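Local coordinates for hypothetical protein (Nitrosomonas europaea, PDB 2IN3) that is a putative protein disulfide isomerase of the DsbA family, FrnE-like, and probably acts as a thiol-disulfide oxidoreductase, at residues F24-Y35 with Y195-D206. Residues are numbered along the deposited sequence; the frame is centred on the assembly and turned at random.
Sequences FAPVIENIRQEY and YRPIEALRQLLD. With EDO (1,2-ethanediol), chain E.
Leu205 CD1 lies over one face of the Tyr35 ring, 4.2 Å from its centroid and nearly over the ring centre, a CH-pi contact. At that ring's edge Tyr35 OH donates to Asp206 OD1 (2.7 Å), which it meets from above the carboxylate plane. Phe24 is also met edge-on, by Tyr195 CD1 and the carbonyl O of Arg196, and in the modelled conformer Leu201 CD1 lies close to its CE1; with CG anti to the backbone N (chi1 -167°), the ring reaches across to them while Val27 CB sits on one face. The Arg202 guanidinium has Ile198 CG1 over one face. Arg202 NH2 bonds Asn30 OD1 (2.9 Å, N-H...O 144°) from above the carbonyl plane. In the modelled conformer of Glu34, Arg202 NE hydrogen-bonds to Glu34 OE2 on its syn lone pair (3.1 Å) as part of a salt bridge, the oxygen tilted from the guanidinium plane. Replacing Arg202 by a leucine would probably leave the Glu34 charge without this mate and Asn30 OD1 without its donor. Beside the Arg202 pair, Ile198 CD1 packs on Ile31 CG1 at 3.6 Å. The axes of segments 24-35 and 198-206 cross at -38° and approach to 10.3 Å; their parent helices, 19-35 and 198-211, pack on the thioredoxin-type sheet, Ile31 and Leu205 both touching Leu10 of strand 9-14.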
loop_
_atom_site.group_PDB
_atom_site.type_symbol
_atom_site.label_atom_id
_atom_site.label_comp_id
_atom_site.label_asym_id
_atom_site.label_seq_id
_atom_site.Cartn_x
_atom_site.Cartn_y
_atom_site.Cartn_z
ATOM N N PHE A 24 7.818 -3.095 4.825
ATOM C CA PHE A 24 7.975 -1.690 5.213
ATOM C C PHE A 24 6.823 -1.239 6.112
ATOM O O PHE A 24 6.874 -0.128 6.659
ATOM C CB PHE A 24 7.956 -0.861 3.918
ATOM C CG PHE A 24 8.404 0.572 4.061
ATOM C CD1 PHE A 24 9.726 0.875 4.321
ATOM C CD2 PHE A 24 7.477 1.620 3.902
ATOM C CE1 PHE A 24 10.157 2.210 4.408
ATOM C CE2 PHE A 24 7.887 2.958 3.963
ATOM C CZ PHE A 24 9.237 3.247 4.211
ATOM N N ALA A 25 5.789 -2.072 6.271
ATOM C CA ALA A 25 4.626 -1.639 7.096
ATOM C C ALA A 25 5.017 -1.122 8.514
ATOM O O ALA A 25 4.499 -0.076 8.946
ATOM C CB ALA A 25 3.516 -2.697 7.139
ATOM N N PRO A 26 5.924 -1.828 9.238
ATOM C CA PRO A 26 6.339 -1.275 10.536
ATOM C C PRO A 26 7.052 0.080 10.450
ATOM O O PRO A 26 6.988 0.871 11.396
ATOM C CB PRO A 26 7.303 -2.340 11.075
ATOM C CG PRO A 26 6.848 -3.613 10.430
ATOM C CD PRO A 26 6.532 -3.164 9.018
ATOM N N VAL A 27 7.751 0.339 9.339
ATOM C CA VAL A 27 8.538 1.566 9.188
ATOM C C VAL A 27 7.583 2.737 8.939
ATOM O O VAL A 27 7.657 3.791 9.585
ATOM C CB VAL A 27 9.523 1.440 8.001
ATOM C CG1 VAL A 27 10.305 2.768 7.787
ATOM C CG2 VAL A 27 10.464 0.251 8.223
ATOM N N ILE A 28 6.661 2.566 8.010
ATOM C CA ILE A 28 5.692 3.644 7.765
ATOM C C ILE A 28 4.752 3.877 8.967
ATOM O O ILE A 28 4.365 5.023 9.246
ATOM C CB ILE A 28 4.945 3.478 6.375
ATOM C CG1 ILE A 28 4.187 4.785 6.004
ATOM C CG2 ILE A 28 3.974 2.295 6.437
ATOM C CD1 ILE A 28 5.141 6.007 5.777
ATOM N N GLU A 29 4.441 2.822 9.739
ATOM C CA GLU A 29 3.686 2.991 11.004
ATOM C C GLU A 29 4.459 3.940 11.973
ATOM O O GLU A 29 3.879 4.873 12.559
ATOM C CB GLU A 29 3.416 1.642 11.701
ATOM C CG GLU A 29 2.696 1.746 13.098
ATOM C CD GLU A 29 2.813 0.463 13.993
ATOM O OE1 GLU A 29 3.320 -0.585 13.516
ATOM O OE2 GLU A 29 2.400 0.513 15.194
ATOM N N ASN A 30 5.743 3.669 12.155
ATOM C CA ASN A 30 6.567 4.507 13.026
ATOM C C ASN A 30 6.654 5.943 12.534
ATOM O O ASN A 30 6.531 6.887 13.324
ATOM C CB ASN A 30 7.966 3.927 13.227
ATOM C CG ASN A 30 8.709 4.620 14.387
ATOM O OD1 ASN A 30 9.299 5.694 14.230
ATOM N ND2 ASN A 30 8.639 4.017 15.574
ATOM N N ILE A 31 6.843 6.107 11.217
ATOM C CA ILE A 31 6.893 7.439 10.608
ATOM C C ILE A 31 5.582 8.206 10.885
ATOM O O ILE A 31 5.602 9.350 11.367
ATOM C CB ILE A 31 7.157 7.336 9.086
ATOM C CG1 ILE A 31 8.569 6.827 8.821
ATOM C CG2 ILE A 31 6.978 8.730 8.408
ATOM C CD1 ILE A 31 8.786 6.391 7.324
ATOM N N ARG A 32 4.452 7.570 10.594
ATOM C CA ARG A 32 3.124 8.140 10.955
ATOM C C ARG A 32 3.015 8.479 12.414
ATOM O O ARG A 32 2.427 9.492 12.782
ATOM C CB ARG A 32 1.974 7.174 10.613
ATOM C CG ARG A 32 1.827 6.937 9.131
ATOM C CD ARG A 32 0.684 6.001 8.855
ATOM N NE ARG A 32 -0.546 6.615 9.287
ATOM C CZ ARG A 32 -1.425 6.076 10.103
ATOM N NH1 ARG A 32 -1.256 4.855 10.590
ATOM N NH2 ARG A 32 -2.487 6.765 10.415
ATOM N N GLN A 33 3.516 7.612 13.278
ATOM C CA GLN A 33 3.400 7.881 14.699
ATOM C C GLN A 33 4.251 9.106 15.074
ATOM O O GLN A 33 3.792 9.940 15.845
ATOM C CB GLN A 33 3.781 6.646 15.523
ATOM C CG GLN A 33 2.709 5.520 15.440
ATOM C CD GLN A 33 3.152 4.159 16.025
ATOM O OE1 GLN A 33 4.365 3.861 16.160
ATOM N NE2 GLN A 33 2.165 3.318 16.352
ATOM N N GLU A 34 5.433 9.240 14.470
ATOM C CA GLU A 34 6.402 10.245 14.890
ATOM C C GLU A 34 6.215 11.609 14.213
ATOM O O GLU A 34 6.394 12.665 14.854
ATOM C CB GLU A 34 7.815 9.729 14.642
ATOM C CG GLU A 34 8.788 10.204 15.688
ATOM C CD GLU A 34 10.238 9.881 15.353
ATOM O OE1 GLU A 34 11.091 10.652 15.799
ATOM O OE2 GLU A 34 10.516 8.863 14.678
ATOM N N TYR A 35 5.837 11.595 12.935
ATOM C CA TYR A 35 5.817 12.814 12.132
ATOM C C TYR A 35 4.450 13.446 11.854
ATOM O O TYR A 35 4.386 14.468 11.164
ATOM C CB TYR A 35 6.537 12.574 10.806
ATOM C CG TYR A 35 8.031 12.340 10.945
ATOM C CD1 TYR A 35 8.943 13.382 10.757
ATOM C CD2 TYR A 35 8.519 11.077 11.276
ATOM C CE1 TYR A 35 10.331 13.173 10.908
ATOM C CE2 TYR A 35 9.877 10.849 11.425
ATOM C CZ TYR A 35 10.779 11.885 11.219
ATOM O OH TYR A 35 12.119 11.621 11.340
ATOM N N TYR A 195 12.201 -0.111 -0.131
ATOM C CA TYR A 195 12.336 -0.342 1.315
ATOM C C TYR A 195 13.659 0.249 1.820
ATOM O O TYR A 195 14.717 0.033 1.217
ATOM C CB TYR A 195 12.337 -1.852 1.625
ATOM C CG TYR A 195 12.705 -2.175 3.075
ATOM C CD1 TYR A 195 11.720 -2.234 4.088
ATOM C CD2 TYR A 195 14.025 -2.410 3.432
ATOM C CE1 TYR A 195 12.081 -2.507 5.433
ATOM C CE2 TYR A 195 14.384 -2.707 4.743
ATOM C CZ TYR A 195 13.411 -2.742 5.737
ATOM O OH TYR A 195 13.824 -3.038 7.019
ATOM N N ARG A 196 13.603 0.991 2.922
ATOM C CA ARG A 196 14.841 1.342 3.662
ATOM C C ARG A 196 14.471 1.281 5.142
ATOM O O ARG A 196 13.293 1.449 5.492
ATOM C CB ARG A 196 15.372 2.750 3.269
ATOM C CG ARG A 196 15.916 2.860 1.814
ATOM C CD ARG A 196 16.557 4.224 1.475
ATOM N NE ARG A 196 17.919 4.307 2.035
ATOM C CZ ARG A 196 18.700 5.393 2.049
ATOM N NH1 ARG A 196 19.903 5.325 2.612
ATOM N NH2 ARG A 196 18.305 6.542 1.499
ATOM N N PRO A 197 15.453 1.026 6.020
ATOM C CA PRO A 197 15.190 1.019 7.470
ATOM C C PRO A 197 14.754 2.378 8.023
ATOM O O PRO A 197 15.016 3.419 7.406
ATOM C CB PRO A 197 16.531 0.588 8.074
ATOM C CG PRO A 197 17.265 -0.094 6.949
ATOM C CD PRO A 197 16.841 0.633 5.709
ATOM N N ILE A 198 14.082 2.351 9.165
ATOM C CA ILE A 198 13.565 3.566 9.827
ATOM C C ILE A 198 14.665 4.618 10.090
ATOM O O ILE A 198 14.401 5.828 10.011
ATOM C CB ILE A 198 12.760 3.198 11.124
ATOM C CG1 ILE A 198 11.979 4.368 11.713
ATOM C CG2 ILE A 198 13.656 2.636 12.223
ATOM C CD1 ILE A 198 10.934 4.959 10.815
ATOM N N GLU A 199 15.892 4.170 10.373
ATOM C CA GLU A 199 16.983 5.132 10.653
ATOM C C GLU A 199 17.288 5.986 9.419
ATOM O O GLU A 199 17.437 7.208 9.516
ATOM C CB GLU A 199 18.262 4.420 11.150
ATOM C CG GLU A 199 18.149 3.886 12.572
ATOM C CD GLU A 199 17.481 2.500 12.632
ATOM O OE1 GLU A 199 17.306 1.847 11.575
ATOM O OE2 GLU A 199 17.131 2.074 13.749
ATOM N N ALA A 200 17.368 5.345 8.249
ATOM C CA ALA A 200 17.611 6.091 7.011
ATOM C C ALA A 200 16.471 7.076 6.707
ATOM O O ALA A 200 16.723 8.196 6.286
ATOM C CB ALA A 200 17.827 5.148 5.842
ATOM N N LEU A 201 15.239 6.684 6.957
ATOM C CA LEU A 201 14.121 7.540 6.581
ATOM C C LEU A 201 13.931 8.682 7.569
ATOM O O LEU A 201 13.525 9.776 7.178
ATOM C CB LEU A 201 12.860 6.721 6.406
ATOM C CG LEU A 201 13.155 5.620 5.381
ATOM C CD1 LEU A 201 12.262 4.469 5.642
ATOM C CD2 LEU A 201 13.019 6.117 3.944
ATOM N N ARG A 202 14.273 8.436 8.833
ATOM C CA ARG A 202 14.350 9.533 9.817
ATOM C C ARG A 202 15.316 10.622 9.339
ATOM O O ARG A 202 14.982 11.808 9.351
ATOM C CB ARG A 202 14.745 8.994 11.167
ATOM C CG ARG A 202 13.538 8.452 11.962
ATOM C CD ARG A 202 13.997 7.580 13.089
ATOM N NE ARG A 202 12.861 7.062 13.846
ATOM C CZ ARG A 202 12.978 6.133 14.788
ATOM N NH1 ARG A 202 14.177 5.671 15.120
ATOM N NH2 ARG A 202 11.900 5.692 15.424
ATOM N N GLN A 203 16.512 10.213 8.910
ATOM C CA GLN A 203 17.489 11.160 8.352
ATOM C C GLN A 203 16.885 11.981 7.205
ATOM O O GLN A 203 16.976 13.210 7.192
ATOM C CB GLN A 203 18.758 10.429 7.863
ATOM C CG GLN A 203 19.900 11.360 7.402
ATOM C CD GLN A 203 19.895 11.648 5.901
ATOM O OE1 GLN A 203 19.973 10.731 5.080
ATOM N NE2 GLN A 203 19.832 12.930 5.542
ATOM N N LEU A 204 16.295 11.280 6.238
ATOM C CA LEU A 204 15.780 11.910 5.016
ATOM C C LEU A 204 14.650 12.891 5.343
ATOM O O LEU A 204 14.691 14.070 4.956
ATOM C CB LEU A 204 15.289 10.829 4.028
ATOM C CG LEU A 204 16.443 9.945 3.530
ATOM C CD1 LEU A 204 15.926 8.730 2.740
ATOM C CD2 LEU A 204 17.427 10.772 2.742
ATOM N N LEU A 205 13.700 12.432 6.143
ATOM C CA LEU A 205 12.591 13.302 6.575
ATOM C C LEU A 205 13.066 14.478 7.411
ATOM O O LEU A 205 12.615 15.604 7.199
ATOM C CB LEU A 205 11.507 12.511 7.305
ATOM C CG LEU A 205 10.880 11.426 6.419
ATOM C CD1 LEU A 205 10.026 10.477 7.294
ATOM C CD2 LEU A 205 10.066 12.028 5.265
ATOM N N ASP A 206 13.976 14.213 8.352
ATOM C CA ASP A 206 14.510 15.270 9.204
ATOM C C ASP A 206 15.138 16.388 8.361
ATOM O O ASP A 206 14.925 17.568 8.623
ATOM C CB ASP A 206 15.540 14.694 10.176
ATOM C CG ASP A 206 14.906 13.867 11.311
ATOM O OD1 ASP A 206 13.662 13.891 11.483
ATOM O OD2 ASP A 206 15.679 13.229 12.073
HETATM C C1 EDO E . -0.695 7.406 13.368
HETATM O O1 EDO E . -0.485 6.676 14.575
HETATM C C2 EDO E . -0.735 8.904 13.667
HETATM O O2 EDO E . -0.134 9.116 14.949
#